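Local coordinates for protein putative sulfatase yidJ (PDB 2QZU) that probably hydrolyses sulfate esters as a metal-dependent arylsulfatase of the alkaline phosphatase-like superfamily, at residues Q22-T27 and F303-V308; P28-I33 and S367-S372; G124-Y129 and I209-G214. One frame throughout, in Å; residues are numbered along the deposited sequence.

Contact 1 of 3, residues Q22-T27 and F303-V308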
loop_
_atom_site.group_PDB
_atom_site.type_symbol
_atom_site.label_atom_id
_atom_site.label_comp_id
_atom_site.label_asym_id
_atom_site.label_seq_id
_atom_site.Cartn_x
_atom_site.Cartn_y
_atom_site.Cartn_z
ATOM N N GLN A 22 -0.382 -50.772 -12.899
ATOM C CA GLN A 22 -0.924 -50.838 -14.242
ATOM C C GLN A 22 -0.027 -50.110 -15.226
ATOM O O GLN A 22 0.896 -49.385 -14.846
ATOM C CB GLN A 22 -2.330 -50.265 -14.283
ATOM N N GLU A 23 -0.320 -50.317 -16.499
ATOM C CA GLU A 23 0.434 -49.734 -17.590
ATOM C C GLU A 23 0.715 -48.245 -17.469
ATOM O O GLU A 23 -0.169 -47.442 -17.178
ATOM C CB GLU A 23 -0.294 -50.030 -18.894
ATOM C CG GLU A 23 -0.514 -51.514 -19.084
ATOM C CD GLU A 23 -1.353 -51.835 -20.294
ATOM O OE1 GLU A 23 -2.568 -51.539 -20.273
ATOM O OE2 GLU A 23 -0.796 -52.380 -21.268
ATOM N N LYS A 24 1.974 -47.898 -17.700
ATOM C CA LYS A 24 2.428 -46.522 -17.649
ATOM C C LYS A 24 1.919 -45.814 -18.900
ATOM O O LYS A 24 1.879 -46.405 -19.980
ATOM C CB LYS A 24 3.955 -46.508 -17.611
ATOM C CG LYS A 24 4.594 -45.139 -17.594
ATOM C CD LYS A 24 6.102 -45.290 -17.500
ATOM C CE LYS A 24 6.811 -43.960 -17.607
ATOM N NZ LYS A 24 8.285 -44.134 -17.510
ATOM N N GLN A 25 1.509 -44.558 -18.759
ATOM C CA GLN A 25 1.025 -43.808 -19.911
ATOM C C GLN A 25 2.202 -43.590 -20.860
ATOM O O GLN A 25 3.332 -43.386 -20.415
ATOM C CB GLN A 25 0.442 -42.461 -19.473
ATOM C CG GLN A 25 -0.876 -42.562 -18.717
ATOM C CD GLN A 25 -1.980 -43.199 -19.548
ATOM O OE1 GLN A 25 -1.943 -44.393 -19.844
ATOM N NE2 GLN A 25 -2.966 -42.397 -19.933
ATOM N N PRO A 26 1.956 -43.635 -22.179
ATOM C CA PRO A 26 3.027 -43.441 -23.169
ATOM C C PRO A 26 3.582 -42.016 -23.285
ATOM O O PRO A 26 4.604 -41.794 -23.941
ATOM C CB PRO A 26 2.385 -43.941 -24.464
ATOM C CG PRO A 26 0.952 -43.590 -24.274
ATOM C CD PRO A 26 0.688 -43.988 -22.842
ATOM N N THR A 27 2.903 -41.058 -22.658
ATOM C CA THR A 27 3.349 -39.664 -22.651
ATOM C C THR A 27 3.262 -39.184 -21.201
ATOM O O THR A 27 2.358 -39.571 -20.466
ATOM C CB THR A 27 2.489 -38.771 -23.579
ATOM O OG1 THR A 27 1.121 -38.809 -23.169
ATOM C CG2 THR A 27 2.597 -39.255 -25.016
ATOM N N PHE A 303 5.342 -38.342 -9.547
ATOM C CA PHE A 303 6.484 -37.446 -9.674
ATOM C C PHE A 303 7.476 -37.928 -10.727
ATOM O O PHE A 303 7.966 -37.138 -11.535
ATOM C CB PHE A 303 7.211 -37.297 -8.331
ATOM C CG PHE A 303 8.376 -36.337 -8.374
ATOM C CD1 PHE A 303 8.165 -34.975 -8.569
ATOM C CD2 PHE A 303 9.684 -36.799 -8.237
ATOM C CE1 PHE A 303 9.239 -34.087 -8.631
ATOM C CE2 PHE A 303 10.767 -35.918 -8.299
ATOM C CZ PHE A 303 10.542 -34.558 -8.494
ATOM N N ASP A 304 7.762 -39.225 -10.724
ATOM C CA ASP A 304 8.725 -39.782 -11.665
ATOM C C ASP A 304 8.381 -39.630 -13.137
ATOM O O ASP A 304 9.273 -39.385 -13.954
ATOM C CB ASP A 304 8.977 -41.263 -11.371
ATOM C CG ASP A 304 9.651 -41.486 -10.039
ATOM O OD1 ASP A 304 10.235 -40.524 -9.495
ATOM O OD2 ASP A 304 9.607 -42.632 -9.544
ATOM N N ASN A 305 7.113 -39.803 -13.502
ATOM C CA ASN A 305 6.766 -39.669 -14.912
ATOM C C ASN A 305 5.966 -38.419 -15.194
ATOM O O ASN A 305 4.996 -38.432 -15.955
ATOM C CB ASN A 305 6.003 -40.888 -15.431
ATOM C CG ASN A 305 5.969 -40.930 -16.950
ATOM O OD1 ASN A 305 7.001 -40.739 -17.605
ATOM N ND2 ASN A 305 4.793 -41.175 -17.517
ATOM N N THR A 306 6.388 -37.337 -14.551
ATOM C CA THR A 306 5.761 -36.041 -14.722
ATOM C C THR A 306 6.871 -35.029 -14.915
ATOM O O THR A 306 7.885 -35.068 -14.221
ATOM C CB THR A 306 4.957 -35.626 -13.476
ATOM O OG1 THR A 306 3.833 -36.497 -13.313
ATOM C CG2 THR A 306 4.469 -34.179 -13.610
ATOM N N ILE A 307 6.697 -34.143 -15.884
ATOM C CA ILE A 307 7.682 -33.100 -16.101
ATOM C C ILE A 307 7.234 -31.965 -15.191
ATOM O O ILE A 307 6.126 -31.451 -15.337
ATOM C CB ILE A 307 7.677 -32.599 -17.555
ATOM C CG1 ILE A 307 8.114 -33.724 -18.496
ATOM C CG2 ILE A 307 8.602 -31.385 -17.691
ATOM C CD1 ILE A 307 7.923 -33.403 -19.962
ATOM N N VAL A 308 8.077 -31.603 -14.230
ATOM C CA VAL A 308 7.761 -30.512 -13.319
ATOM C C VAL A 308 8.660 -29.346 -13.697
ATOM O O VAL A 308 9.875 -29.501 -13.820
ATOM C CB VAL A 308 8.017 -30.899 -11.846
ATOM C CG1 VAL A 308 7.749 -29.695 -10.924
ATOM C CG2 VAL A 308 7.126 -32.066 -11.462
HETATM O O HOH W 1 5.212 -41.475 -20.407
#
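Lys24 lies across the side-chain amide of Asn305, at the type I beta turn (Phe303 to Thr306) that leads into strand 306-311 of the central sheet of this sulfatase fold. The tight part is small. Lys24 CE sits over the flat face of the amide, 3.2 Å from both CG and OD1 of Asn305 and 3.4 Å from its ND2. The lysine reaches this far because its chain is fully extended, with chi1 at 178° and every later torsion close to 180°. Its ammonium group continues past the amide to a salt bridge with Asp344, while Asn305 OD1 takes a weak hydrogen bond from Trp342 NE1. NZ and OD1 are thus directed to those partners, and the lysine meets the amide through CE.

The other side of the contact, toward Gln25, is looser and wetter. Here the main chain does not close on the amide directly: Gln25 O stands 3.9 Å from Asn305 ND2. A water fills in between: it accepts from Asn305 ND2 at 2.9 Å and donates to Gln25 O at 2.7 Å.

Contact 2 of 3, residues P28-I33 and S367-S372; sequences PNLVFI and SMMGFS
A Schellman motif closes helix 361-368, and from this helix end Met369 reaches over to Pro28 and Leu30 at the start of strand 29-35. Gly370 is the residue that breaks the helical path, with a positive phi of 98°, and its N bonds back to Ser367 O at 3.1 Å. The Met369 side chain starts off alongside the strand, and its extended chain brings the methyl to it.

Met369, modelled as selenomethionine, carries the contact with two parts of its chain. Near the root, its CG lies 3.9 Å from Pro28 CG, the two side chains passing at a slant, while Pro28 CD rests 3.6 Å from the backbone carbonyl O of Met369. Further out, the terminal methyl meets Leu30. There CE fits against the fork of the leucine, 3.4 Å from CD1 and equally far from CD2, closer than carbon atoms usually pack. Leu30 CB, at 3.6 Å from Met369 CE, adds to the same seat. The two side chains meet at roughly a right angle, so that the tip of one is pressed against the branch of the other. In Leu30 a chi1 of 167° sets CG, and a chi2 of 67° turns CD1 and CD2 so that both touch CE.

No hydrogen bond crosses between the segments; the join is apolar and buried. Ile307 of the adjacent strand also touches Met369, and Trp342 lies against Pro28. The strand itself is fixed in its sheet by backbone bonds, those of Leu30 going to Phe222 and Leu224. Here a helix end is joined to strand 29-35, and helices packed on the faces of a mostly parallel central sheet are typical of the alpha/beta fold that sulfatases share with alkaline phosphatase.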
loop_
_atom_site.group_PDB
_atom_site.type_symbol
_atom_site.label_atom_id
_atom_site.label_comp_id
_atom_site.label_asym_id
_atom_site.label_seq_id
_atom_site.Cartn_x
_atom_site.Cartn_y
_atom_site.Cartn_z
ATOM N N PRO A 28 4.200 -38.328 -20.775
ATOM C CA PRO A 28 4.215 -37.824 -19.397
ATOM C C PRO A 28 3.214 -36.744 -19.001
ATOM O O PRO A 28 2.614 -36.082 -19.847
ATOM C CB PRO A 28 5.648 -37.342 -19.240
ATOM C CG PRO A 28 5.922 -36.751 -20.603
ATOM C CD PRO A 28 5.353 -37.808 -21.538
ATOM N N ASN A 29 3.043 -36.581 -17.694
ATOM C CA ASN A 29 2.160 -35.552 -17.161
ATOM C C ASN A 29 2.994 -34.285 -17.128
ATOM O O ASN A 29 4.201 -34.324 -17.355
ATOM C CB ASN A 29 1.733 -35.891 -15.736
ATOM C CG ASN A 29 1.076 -37.243 -15.636
ATOM O OD1 ASN A 29 1.501 -38.096 -14.856
ATOM N ND2 ASN A 29 0.037 -37.452 -16.432
ATOM N N LEU A 30 2.349 -33.164 -16.837
ATOM C CA LEU A 30 3.048 -31.894 -16.758
ATOM C C LEU A 30 2.496 -31.057 -15.619
ATOM O O LEU A 30 1.286 -30.865 -15.505
ATOM C CB LEU A 30 2.897 -31.105 -18.067
ATOM C CG LEU A 30 3.311 -29.624 -18.042
ATOM C CD1 LEU A 30 4.819 -29.492 -17.842
ATOM C CD2 LEU A 30 2.887 -28.962 -19.348
ATOM N N VAL A 31 3.388 -30.585 -14.759
ATOM C CA VAL A 31 3.001 -29.711 -13.665
ATOM C C VAL A 31 3.872 -28.481 -13.881
ATOM O O VAL A 31 5.072 -28.485 -13.610
ATOM C CB VAL A 31 3.267 -30.343 -12.285
ATOM C CG1 VAL A 31 2.982 -29.320 -11.184
ATOM C CG2 VAL A 31 2.369 -31.568 -12.101
ATOM N N PHE A 32 3.254 -27.438 -14.416
ATOM C CA PHE A 32 3.948 -26.201 -14.729
ATOM C C PHE A 32 3.691 -25.198 -13.618
ATOM O O PHE A 32 2.575 -24.690 -13.464
ATOM C CB PHE A 32 3.422 -25.681 -16.070
ATOM C CG PHE A 32 4.225 -24.558 -16.660
ATOM C CD1 PHE A 32 4.149 -23.270 -16.139
ATOM C CD2 PHE A 32 5.016 -24.782 -17.782
ATOM C CE1 PHE A 32 4.853 -22.216 -16.734
ATOM C CE2 PHE A 32 5.720 -23.742 -18.382
ATOM C CZ PHE A 32 5.636 -22.456 -17.859
ATOM N N ILE A 33 4.725 -24.930 -12.832
ATOM C CA ILE A 33 4.611 -23.998 -11.723
ATOM C C ILE A 33 5.388 -22.729 -12.012
ATOM O O ILE A 33 6.528 -22.777 -12.470
ATOM C CB ILE A 33 5.161 -24.614 -10.420
ATOM C CG1 ILE A 33 4.439 -25.930 -10.122
ATOM C CG2 ILE A 33 4.963 -23.636 -9.258
ATOM C CD1 ILE A 33 4.996 -26.668 -8.928
ATOM N N SER A 367 7.471 -31.302 -27.567
ATOM C CA SER A 367 8.340 -32.294 -28.200
ATOM C C SER A 367 8.837 -33.290 -27.148
ATOM O O SER A 367 8.885 -34.490 -27.403
ATOM C CB SER A 367 9.534 -31.618 -28.889
ATOM O OG SER A 367 9.131 -30.942 -30.071
HETATM N N MSE A 368 9.201 -32.792 -25.969
HETATM C CA MSE A 368 9.671 -33.669 -24.898
HETATM C C MSE A 368 8.581 -34.664 -24.508
HETATM O O MSE A 368 8.867 -35.804 -24.143
HETATM C CB MSE A 368 10.052 -32.856 -23.653
HETATM C CG MSE A 368 11.343 -32.067 -23.758
HETATM SE SE MSE A 368 11.574 -30.950 -22.182
HETATM C CE MSE A 368 11.969 -32.344 -20.893
HETATM N N MSE A 369 7.330 -34.222 -24.594
HETATM C CA MSE A 369 6.190 -35.048 -24.217
HETATM C C MSE A 369 5.734 -36.050 -25.268
HETATM O O MSE A 369 4.863 -36.875 -24.995
HETATM C CB MSE A 369 5.023 -34.143 -23.818
HETATM C CG MSE A 369 5.295 -33.369 -22.543
HETATM SE SE MSE A 369 4.054 -31.942 -22.198
HETATM C CE MSE A 369 5.126 -30.989 -20.900
ATOM N N GLY A 370 6.322 -35.973 -26.460
ATOM C CA GLY A 370 5.959 -36.886 -27.529
ATOM C C GLY A 370 4.958 -36.325 -28.524
ATOM O O GLY A 370 4.355 -37.078 -29.293
ATOM N N PHE A 371 4.785 -35.005 -28.529
ATOM C CA PHE A 371 3.829 -34.375 -29.435
ATOM C C PHE A 371 4.470 -33.358 -30.380
ATOM O O PHE A 371 3.874 -32.330 -30.700
ATOM C CB PHE A 371 2.718 -33.704 -28.619
ATOM C CG PHE A 371 1.945 -34.660 -27.747
ATOM C CD1 PHE A 371 1.220 -35.705 -28.313
ATOM C CD2 PHE A 371 1.967 -34.535 -26.362
ATOM C CE1 PHE A 371 0.526 -36.615 -27.510
ATOM C CE2 PHE A 371 1.277 -35.439 -25.549
ATOM C CZ PHE A 371 0.556 -36.481 -26.126
ATOM N N SER A 372 5.683 -33.653 -30.833
ATOM C CA SER A 372 6.394 -32.762 -31.742
ATOM C C SER A 372 5.582 -32.460 -33.009
ATOM O O SER A 372 5.562 -31.322 -33.486
ATOM C CB SER A 372 7.742 -33.385 -32.119
ATOM O OG SER A 372 8.524 -32.491 -32.891
#

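Contact 3 of 3, residues G124-Y129 and I209-G214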
loop_
_atom_site.group_PDB
_atom_site.type_symbol
_atom_site.label_atom_id
_atom_site.label_comp_id
_atom_site.label_asym_id
_atom_site.label_seq_id
_atom_site.Cartn_x
_atom_site.Cartn_y
_atom_site.Cartn_z
ATOM N N GLY A 124 -6.078 -35.733 -25.328
ATOM C CA GLY A 124 -6.695 -36.482 -24.243
ATOM C C GLY A 124 -6.247 -36.205 -22.819
ATOM O O GLY A 124 -6.556 -36.981 -21.911
ATOM N N TYR A 125 -5.535 -35.103 -22.612
ATOM C CA TYR A 125 -5.055 -34.752 -21.279
ATOM C C TYR A 125 -6.128 -34.101 -20.421
ATOM O O TYR A 125 -6.984 -33.377 -20.926
ATOM C CB TYR A 125 -3.873 -33.783 -21.376
ATOM C CG TYR A 125 -2.531 -34.435 -21.566
ATOM C CD1 TYR A 125 -2.284 -35.273 -22.652
ATOM C CD2 TYR A 125 -1.496 -34.200 -20.664
ATOM C CE1 TYR A 125 -1.033 -35.864 -22.834
ATOM C CE2 TYR A 125 -0.245 -34.784 -20.835
ATOM C CZ TYR A 125 -0.021 -35.614 -21.919
ATOM O OH TYR A 125 1.217 -36.191 -22.075
ATOM N N ASN A 126 -6.074 -34.379 -19.123
ATOM C CA ASN A 126 -6.988 -33.782 -18.157
ATOM C C ASN A 126 -6.279 -32.448 -17.913
ATOM O O ASN A 126 -5.094 -32.441 -17.568
ATOM C CB ASN A 126 -7.004 -34.609 -16.873
ATOM C CG ASN A 126 -8.403 -34.836 -16.343
ATOM O OD1 ASN A 126 -9.204 -33.906 -16.248
ATOM N ND2 ASN A 126 -8.704 -36.079 -15.983
HETATM N N MSE A 127 -6.984 -31.333 -18.090
HETATM C CA MSE A 127 -6.367 -30.006 -17.949
HETATM C C MSE A 127 -6.823 -29.155 -16.761
HETATM O O MSE A 127 -8.010 -29.091 -16.450
HETATM C CB MSE A 127 -6.611 -29.197 -19.227
HETATM C CG MSE A 127 -6.273 -29.921 -20.520
HETATM SE SE MSE A 127 -4.392 -30.258 -20.728
HETATM C CE MSE A 127 -3.756 -28.432 -20.870
ATOM N N GLY A 128 -5.871 -28.469 -16.132
ATOM C CA GLY A 128 -6.196 -27.609 -15.002
ATOM C C GLY A 128 -5.314 -26.369 -14.917
ATOM O O GLY A 128 -4.125 -26.422 -15.228
ATOM N N TYR A 129 -5.897 -25.250 -14.500
ATOM C CA TYR A 129 -5.155 -24.002 -14.361
ATOM C C TYR A 129 -5.574 -23.330 -13.056
ATOM O O TYR A 129 -6.755 -23.083 -12.827
ATOM C CB TYR A 129 -5.449 -23.059 -15.536
ATOM C CG TYR A 129 -4.483 -21.886 -15.634
ATOM C CD1 TYR A 129 -3.461 -21.878 -16.586
ATOM C CD2 TYR A 129 -4.569 -20.806 -14.756
ATOM C CE1 TYR A 129 -2.548 -20.827 -16.662
ATOM C CE2 TYR A 129 -3.654 -19.742 -14.822
ATOM C CZ TYR A 129 -2.648 -19.766 -15.777
ATOM O OH TYR A 129 -1.730 -18.742 -15.850
ATOM N N ILE A 209 -3.037 -29.616 -4.848
ATOM C CA ILE A 209 -2.923 -30.915 -4.191
ATOM C C ILE A 209 -4.207 -31.717 -4.405
ATOM O O ILE A 209 -4.159 -32.907 -4.713
ATOM C CB ILE A 209 -2.622 -30.734 -2.682
ATOM C CG1 ILE A 209 -1.194 -30.198 -2.521
ATOM C CG2 ILE A 209 -2.796 -32.051 -1.935
ATOM C CD1 ILE A 209 -0.809 -29.856 -1.097
ATOM N N GLU A 210 -5.357 -31.069 -4.257
ATOM C CA GLU A 210 -6.613 -31.772 -4.478
ATOM C C GLU A 210 -6.677 -32.268 -5.920
ATOM O O GLU A 210 -7.091 -33.403 -6.174
ATOM C CB GLU A 210 -7.802 -30.856 -4.185
ATOM C CG GLU A 210 -7.804 -30.334 -2.761
ATOM C CD GLU A 210 -9.053 -29.549 -2.425
ATOM O OE1 GLU A 210 -9.531 -28.790 -3.291
ATOM O OE2 GLU A 210 -9.548 -29.686 -1.286
ATOM N N TYR A 211 -6.260 -31.427 -6.862
ATOM C CA TYR A 211 -6.277 -31.815 -8.270
ATOM C C TYR A 211 -5.372 -33.026 -8.490
ATOM O O TYR A 211 -5.762 -34.003 -9.129
ATOM C CB TYR A 211 -5.788 -30.664 -9.153
ATOM C CG TYR A 211 -5.944 -30.948 -10.630
ATOM C CD1 TYR A 211 -7.183 -30.828 -11.253
ATOM C CD2 TYR A 211 -4.855 -31.349 -11.401
ATOM C CE1 TYR A 211 -7.338 -31.099 -12.609
ATOM C CE2 TYR A 211 -4.998 -31.625 -12.762
ATOM C CZ TYR A 211 -6.242 -31.496 -13.356
ATOM O OH TYR A 211 -6.396 -31.757 -14.699
ATOM N N ILE A 212 -4.160 -32.949 -7.953
ATOM C CA ILE A 212 -3.189 -34.027 -8.079
ATOM C C ILE A 212 -3.685 -35.331 -7.447
ATOM O O ILE A 212 -3.510 -36.409 -8.023
ATOM C CB ILE A 212 -1.837 -33.607 -7.456
ATOM C CG1 ILE A 212 -1.207 -32.511 -8.326
ATOM C CG2 ILE A 212 -0.915 -34.808 -7.340
ATOM C CD1 ILE A 212 0.018 -31.842 -7.722
ATOM N N ASN A 213 -4.305 -35.237 -6.274
ATOM C CA ASN A 213 -4.834 -36.423 -5.603
ATOM C C ASN A 213 -5.840 -37.113 -6.526
ATOM O O ASN A 213 -5.897 -38.341 -6.590
ATOM C CB ASN A 213 -5.535 -36.037 -4.297
ATOM C CG ASN A 213 -4.566 -35.625 -3.201
ATOM O OD1 ASN A 213 -4.977 -35.104 -2.161
ATOM N ND2 ASN A 213 -3.279 -35.859 -3.419
ATOM N N GLY A 214 -6.621 -36.308 -7.241
ATOM C CA GLY A 214 -7.620 -36.847 -8.144
ATOM C C GLY A 214 -7.077 -37.507 -9.399
ATOM O O GLY A 214 -7.838 -38.102 -10.159
HETATM O O HOH W 2 -9.433 -31.404 -15.458
#
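A single tyrosine makes nearly the whole of this contact: Tyr211, from the last turns of helix 200-213, sends its hydroxyl end-on into the backbone of strand 126-130, and the clear hydrogen bonding there runs through one water. Over residues 209-213 and 126-129 the axes run nearly antiparallel (174°), 10.5 Å apart at closest, and the ring spans that gap. It does so because CG stands anti to the backbone N (chi1 -173°), which swings the side chain out from the helix.

The phenol end arrives between Asn126 and Gly128. Tyr211 OH lies 3.3 Å from Met127 C, the carbon of the strand carbonyl, and 3.6 Å from Asn126 CB. Gly128 brings no side chain to this spot, and its N comes within 4.1 Å of Tyr211 CZ, so the ring can close on the bare main chain. The amide of Asn126 is turned almost perpendicular to the ring, the planes being 87° apart. Elsewhere the ring meets that of His168 with the planes only modestly inclined, and it touches Leu224 on the neighbouring strand.

The water sits at the ring edge, in the plane of Tyr211, and accepts a rather long hydrogen bond from Tyr211 OH (3.2 Å). It donates its own hydrogens to Asn126 OD1 (2.6 Å) and Met127 O (2.9 Å). Three bonds thus grip it, and it ties a side-chain amide, a strand carbonyl and the helix's phenol together. Because the water accepts one hydrogen bond and donates two, the polarity of the bridge is fixed: Tyr211 OH is the donor, and Asn126 OD1 and Met127 O are the acceptors.

In the fold
All three contacts gather on one side of the molecule's centre and reach the same mixed sheet, where strands 126-130, 222-228, 29-35 and 306-311 lie in that order. The centres of contacts 1 and 2 are about 10 Å apart; contact 3 is about 14 Å from each. Along the chain, contacts 1 and 2 interleave, and both segments of contact 3 fall between their two halves. Contacts 1 and 2 are joined by strand pairing, Ile307 N to Asn29 O and Val31 N to Ile307 O. Tyr125 links contact 3 to the others, its hydroxyl meeting Thr27 OG1 and Pro28 O. Remote parts of the chain are thereby gathered at one end of the sheet.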